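Local coordinates for chain length determinant protein (Shigella flexneri, PDB 4ZM1), which regulates the chain length of the lipopolysaccharide O antigen, probably by controlling how far the polysaccharide is extended before its transfer to the lipid A-core, at residues K108-L113 against L222-Y227. Sequence-based numbering, arbitrary orientation.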
ATOM      1  N   LYS B 108      14.356 -20.810   6.139  1.00 60.88           N
ATOM      2  CA  LYS B 108      13.087 -21.236   5.534  1.00 59.89           C
ATOM      3  C   LYS B 108      12.180 -20.023   5.314  1.00 60.51           C
ATOM      4  O   LYS B 108      11.607 -19.880   4.224  1.00 59.07           O
ATOM      5  CB  LYS B 108      12.391 -22.296   6.435  1.00 62.59           C
ATOM      6  CG  LYS B 108      10.929 -22.642   6.089  1.00 76.19           C
ATOM      7  CD  LYS B 108      10.751 -23.462   4.819  1.00 88.88           C
ATOM      8  CE  LYS B 108       9.296 -23.834   4.632  1.00104.02           C
ATOM      9  NZ  LYS B 108       9.031 -24.516   3.337  1.00113.39           N
ATOM     10  N   VAL B 109      12.080 -19.141   6.354  1.00 54.79           N
ATOM     11  CA  VAL B 109      11.265 -17.930   6.290  1.00 53.59           C
ATOM     12  C   VAL B 109      11.790 -17.016   5.165  1.00 60.33           C
ATOM     13  O   VAL B 109      10.998 -16.499   4.380  1.00 59.19           O
ATOM     14  CB  VAL B 109      11.161 -17.191   7.645  1.00 55.84           C
ATOM     15  CG1 VAL B 109      10.580 -15.785   7.472  1.00 54.38           C
ATOM     16  CG2 VAL B 109      10.317 -17.990   8.636  1.00 55.42           C
ATOM     17  N   ASN B 110      13.115 -16.884   5.063  1.00 60.61           N
ATOM     18  CA  ASN B 110      13.810 -16.056   4.079  1.00 62.88           C
ATOM     19  C   ASN B 110      13.510 -16.516   2.646  1.00 69.06           C
ATOM     20  O   ASN B 110      13.252 -15.668   1.777  1.00 68.54           O
ATOM     21  CB  ASN B 110      15.315 -16.052   4.351  1.00 68.65           C
ATOM     22  CG  ASN B 110      15.887 -14.678   4.562  1.00 89.69           C
ATOM     23  OD1 ASN B 110      15.897 -14.145   5.682  1.00 76.58           O
ATOM     24  ND2 ASN B 110      16.356 -14.061   3.481  1.00 84.63           N
ATOM     25  N   GLN B 111      13.477 -17.857   2.419  1.00 67.38           N
ATOM     26  CA  GLN B 111      13.143 -18.441   1.115  1.00 68.48           C
ATOM     27  C   GLN B 111      11.687 -18.132   0.761  1.00 70.54           C
ATOM     28  O   GLN B 111      11.416 -17.747  -0.380  1.00 71.34           O
ATOM     29  CB  GLN B 111      13.400 -19.945   1.092  1.00 72.18           C
ATOM     30  CG  GLN B 111      14.859 -20.284   0.839  1.00 99.12           C
ATOM     31  CD  GLN B 111      15.088 -21.771   0.839  1.00133.88           C
ATOM     32  OE1 GLN B 111      15.009 -22.429  -0.205  1.00134.53           O
ATOM     33  NE2 GLN B 111      15.402 -22.331   2.005  1.00129.80           N
ATOM     34  N   GLU B 112      10.771 -18.239   1.759  1.00 64.44           N
ATOM     35  CA  GLU B 112       9.343 -17.936   1.634  1.00 62.23           C
ATOM     36  C   GLU B 112       9.115 -16.469   1.245  1.00 63.87           C
ATOM     37  O   GLU B 112       8.290 -16.202   0.368  1.00 61.95           O
ATOM     38  CB  GLU B 112       8.592 -18.232   2.946  1.00 63.03           C
ATOM     39  CG  GLU B 112       8.363 -19.697   3.295  1.00 76.22           C
ATOM     40  CD  GLU B 112       7.656 -19.949   4.627  1.00107.17           C
ATOM     41  OE1 GLU B 112       7.366 -18.975   5.361  1.00105.55           O
ATOM     42  OE2 GLU B 112       7.391 -21.132   4.940  1.00105.12           O
ATOM     43  N   LEU B 113       9.850 -15.529   1.890  1.00 60.41           N
ATOM     44  CA  LEU B 113       9.734 -14.090   1.665  1.00 59.60           C
ATOM     45  C   LEU B 113      10.246 -13.688   0.291  1.00 67.33           C
ATOM     46  O   LEU B 113       9.696 -12.761  -0.325  1.00 66.12           O
ATOM     47  CB  LEU B 113      10.449 -13.303   2.757  1.00 59.42           C
ATOM     48  CG  LEU B 113       9.775 -13.319   4.117  1.00 63.50           C
ATOM     49  CD1 LEU B 113      10.741 -12.921   5.179  1.00 64.51           C
ATOM     50  CD2 LEU B 113       8.568 -12.411   4.160  1.00 65.48           C
ATOM     51  N   LEU B 222      18.056  -6.831  -0.557  1.00124.87           N
ATOM     52  CA  LEU B 222      17.319  -6.615   0.681  1.00118.21           C
ATOM     53  C   LEU B 222      17.936  -7.445   1.801  1.00118.15           C
ATOM     54  O   LEU B 222      17.981  -8.679   1.726  1.00116.79           O
ATOM     55  CB  LEU B 222      15.813  -6.928   0.532  1.00114.52           C
ATOM     56  CG  LEU B 222      15.019  -6.248  -0.605  1.00121.62           C
ATOM     57  CD1 LEU B 222      13.537  -6.525  -0.457  1.00117.03           C
ATOM     58  CD2 LEU B 222      15.248  -4.731  -0.661  1.00126.46           C
ATOM     59  N   ASP B 223      18.437  -6.751   2.830  1.00112.61           N
ATOM     60  CA  ASP B 223      19.034  -7.363   4.012  1.00109.61           C
ATOM     61  C   ASP B 223      17.893  -7.637   4.985  1.00106.40           C
ATOM     62  O   ASP B 223      17.768  -6.957   6.009  1.00104.28           O
ATOM     63  CB  ASP B 223      20.121  -6.437   4.620  1.00113.21           C
ATOM     64  CG  ASP B 223      21.150  -5.850   3.654  1.00128.88           C
ATOM     65  OD1 ASP B 223      21.032  -6.096   2.428  1.00133.23           O
ATOM     66  OD2 ASP B 223      22.067  -5.138   4.125  1.00134.69           O
ATOM     67  N   ILE B 224      17.026  -8.605   4.637  1.00 98.78           N
ATOM     68  CA  ILE B 224      15.843  -8.894   5.437  1.00 92.74           C
ATOM     69  C   ILE B 224      15.983 -10.165   6.272  1.00 91.92           C
ATOM     70  O   ILE B 224      16.383 -11.224   5.779  1.00 93.90           O
ATOM     71  CB  ILE B 224      14.535  -8.909   4.592  1.00 95.07           C
ATOM     72  CG1 ILE B 224      14.521  -9.998   3.503  1.00 97.59           C
ATOM     73  CG2 ILE B 224      14.289  -7.543   3.980  1.00 97.84           C
ATOM     74  CD1 ILE B 224      13.642 -11.109   3.811  1.00100.42           C
ATOM     75  N   HIS B 225      15.625 -10.021   7.547  1.00 81.35           N
ATOM     76  CA  HIS B 225      15.565 -11.043   8.578  1.00 77.58           C
ATOM     77  C   HIS B 225      14.225 -10.821   9.290  1.00 69.69           C
ATOM     78  O   HIS B 225      13.738  -9.686   9.354  1.00 66.93           O
ATOM     79  CB  HIS B 225      16.799 -10.985   9.509  1.00 80.22           C
ATOM     80  CG  HIS B 225      17.976 -11.809   9.036  1.00 87.48           C
ATOM     81  ND1 HIS B 225      18.871 -12.379   9.940  1.00 89.25           N
ATOM     82  CD2 HIS B 225      18.364 -12.142   7.778  1.00 92.88           C
ATOM     83  CE1 HIS B 225      19.765 -13.024   9.201  1.00 91.68           C
ATOM     84  NE2 HIS B 225      19.498 -12.915   7.896  1.00 94.37           N
ATOM     85  N   ALA B 226      13.590 -11.912   9.733  1.00 59.06           N
ATOM     86  CA  ALA B 226      12.232 -11.892  10.247  1.00 54.00           C
ATOM     87  C   ALA B 226      12.139 -11.739  11.720  1.00 52.37           C
ATOM     88  O   ALA B 226      11.049 -11.675  12.264  1.00 47.98           O
ATOM     89  CB  ALA B 226      11.529 -13.170   9.836  1.00 54.17           C
ATOM     90  N   TYR B 227      13.255 -11.730  12.382  1.00 51.92           N
ATOM     91  CA  TYR B 227      13.292 -11.664  13.834  1.00 50.60           C
ATOM     92  C   TYR B 227      14.494 -10.854  14.273  1.00 55.33           C
ATOM     93  O   TYR B 227      15.421 -10.607  13.495  1.00 56.70           O
ATOM     94  CB  TYR B 227      13.349 -13.115  14.406  1.00 50.77           C
ATOM     95  CG  TYR B 227      14.714 -13.757  14.327  1.00 54.83           C
ATOM     96  CD1 TYR B 227      15.553 -13.783  15.430  1.00 56.43           C
ATOM     97  CD2 TYR B 227      15.185 -14.301  13.135  1.00 58.59           C
ATOM     98  CE1 TYR B 227      16.831 -14.326  15.355  1.00 58.99           C
ATOM     99  CE2 TYR B 227      16.451 -14.882  13.056  1.00 61.87           C
ATOM    100  CZ  TYR B 227      17.269 -14.900  14.171  1.00 70.12           C
ATOM    101  OH  TYR B 227      18.520 -15.479  14.077  1.00 77.11           O
TER
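Val109 and Asn110, on one turn of a helix, come closest by backbone to Ala226 and His225 of an irregular chain. The CA atoms of Val109 and Ala226 lie 7.3 Å apart, those of Asn110 and His225 7.0 Å. Residues 108-113 keep their helical bonding, with Leu113 N bonded to Val109 O. Residues 222-227 have no regular structure. An inverse gamma turn is centred on Asp223, and Ile224 and His225 beyond it are extended. Ile224 and Ala226 point their side chains toward the helix. Ile224 CD1 meets Leu113 CD1 at 3.7 Å and also lies near Leu113 CB. The contact ties the long helix 91-160 to the chain returning from helix 202-214 to strand 228-229 of the antiparallel sheet, consistent with the alpha/beta base domain of Wzz-type polysaccharide co-polymerases. One turn before Leu113, Val109 sends CG1, anti to its backbone nitrogen (chi1 167°), to within 3.7 Å of Ala226 CB. Helix 38-61 also packs on Val109 and Leu113, through Arg48 among others. Tyr23 of helix 21-31 touches both Leu113 and Ile224. Toward the more exposed side, the Asn110 amide approaches the backbone carbonyl of Ile224. The amide plane of Asn110 stands 80° from that of the His225 ring.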